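Local coordinates for dTDP-glucose 4,6-dehydratase (Klebsiella pneumoniae, PDB 5U4Q) that acts as an NAD-dependent epimerase of the epimerase/dehydratase family, binding NAD and probably remodelling a nucleotide-linked sugar, at the interface of chains A and B. Residues are numbered along the deposited sequence; one frame, centred on the assembly and turned at random. Chains: chain A/B, dTDP-glucose 4,6-dehydratase.

The interface of chains A and B. Residues chain A 149-153, 156; chain B 163, 166-167.
B:His166 and B:Thr167, on helix 153-172 of chain B, grip the loop of chain A that leads into the same helix of its own chain. The imidazole ND1 of B:His166 donates to the backbone O of A:Pro150 at 2.8 Å. This oxygen lies almost in the ring plane, though the donor is tilted 30° from the carbonyl plane. With CG opposite the backbone N (chi1 -176°), the ring reaches the loop and also offers a face to A:His149, whose CA sits 3.7 Å from the ring centroid. Histidine suits this place because it combines a directional N-H with a flat surface.

The tight part centres on B:Thr167. Its methyl CG2 meets the main chain of A:Ser152 and A:Leu153 at the start of the opposing helix, 3.3 Å from A:Leu153 N, while its hydroxyl OG1 bonds to B:Leu163 O at 3.1 Å, one helical turn back. Threonine can thus satisfy its hydroxyl within its own helix and spend its methyl on the partner; OG1 makes a merely weak bond to A:Ser152 O. The rigid A:Pro150 ring packs across B:Leu163 at about a right angle, CD 3.7 Å from B:Leu163 CD2, with CG against B:Thr167 OG1, and the small A:Ala156 lets the helices come close.

A:His149 makes a close but small contact: its ring, turned 79° to that of B:His166, sets its CD2 edge towards the face of that ring, CD2 3.4 Å from B:His166 NE2, while CB lies alongside. The loose side is A:Val151, whose C comes no nearer than 4.1 Å to B:Thr167 CG2.

Repeated by two-fold symmetry, the patch helps join the chains in a dimer probably typical of this family. A:Ala156 lies within the YxxxK motif, so the contact may also steady the catalytic helix.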
# COMPACT_ATOMS: atom_id res chain seq x y z
N HIS A 149 2.52 7.91 -7.28
CA HIS A 149 1.64 7.77 -8.45
C HIS A 149 1.83 6.47 -9.18
O HIS A 149 2.22 6.44 -10.34
CB HIS A 149 1.88 8.95 -9.40
CG HIS A 149 1.56 10.27 -8.81
ND1 HIS A 149 2.51 11.08 -8.23
CD2 HIS A 149 0.38 10.94 -8.70
CE1 HIS A 149 1.93 12.18 -7.78
NE2 HIS A 149 0.64 12.12 -8.05
N PRO A 150 1.57 5.35 -8.49
CA PRO A 150 1.74 4.07 -9.14
C PRO A 150 0.75 3.85 -10.28
O PRO A 150 -0.39 4.34 -10.22
CB PRO A 150 1.49 3.06 -7.99
CG PRO A 150 0.59 3.79 -7.07
CD PRO A 150 1.06 5.21 -7.11
N VAL A 151 1.19 3.13 -11.29
CA VAL A 151 0.33 2.80 -12.43
C VAL A 151 -0.12 1.35 -12.47
O VAL A 151 -0.78 0.95 -13.42
CB VAL A 151 0.96 3.25 -13.76
CG1 VAL A 151 1.18 4.76 -13.73
CG2 VAL A 151 2.22 2.50 -14.08
N SER A 152 0.22 0.54 -11.46
CA SER A 152 -0.26 -0.85 -11.40
C SER A 152 -0.55 -1.21 -9.95
O SER A 152 0.02 -0.61 -9.03
CB SER A 152 0.76 -1.86 -11.94
OG SER A 152 1.94 -1.93 -11.12
N LEU A 153 -1.44 -2.17 -9.75
CA LEU A 153 -1.73 -2.63 -8.39
C LEU A 153 -0.46 -3.23 -7.75
O LEU A 153 -0.19 -3.01 -6.57
CB LEU A 153 -2.88 -3.64 -8.38
CG LEU A 153 -3.33 -4.17 -7.01
CD1 LEU A 153 -3.73 -3.06 -6.08
CD2 LEU A 153 -4.49 -5.13 -7.23
N ALA A 156 1.56 -0.37 -6.42
CA ALA A 156 0.92 0.17 -5.23
C ALA A 156 1.17 -0.73 -4.02
O ALA A 156 1.39 -0.23 -2.93
CB ALA A 156 -0.55 0.36 -5.43
N LEU B 163 -2.86 5.35 -2.67
CA LEU B 163 -2.07 4.76 -3.74
C LEU B 163 -2.90 3.84 -4.65
O LEU B 163 -2.74 3.86 -5.89
CB LEU B 163 -0.92 3.92 -3.17
CG LEU B 163 0.21 4.63 -2.43
CD1 LEU B 163 1.01 3.57 -1.66
CD2 LEU B 163 1.10 5.44 -3.38
N HIS B 166 -5.16 5.89 -6.78
CA HIS B 166 -4.41 6.42 -7.94
C HIS B 166 -4.31 5.38 -9.05
O HIS B 166 -4.54 5.67 -10.25
CB HIS B 166 -3.00 6.92 -7.59
CG HIS B 166 -2.32 7.54 -8.76
ND1 HIS B 166 -1.52 6.82 -9.62
CD2 HIS B 166 -2.43 8.78 -9.30
CE1 HIS B 166 -1.15 7.60 -10.62
NE2 HIS B 166 -1.67 8.79 -10.44
N THR B 167 -3.88 4.16 -8.70
CA THR B 167 -3.74 3.07 -9.64
C THR B 167 -5.03 2.80 -10.43
O THR B 167 -5.01 2.63 -11.63
CB THR B 167 -3.34 1.76 -8.89
OG1 THR B 167 -2.09 1.98 -8.21
CG2 THR B 167 -3.22 0.60 -9.82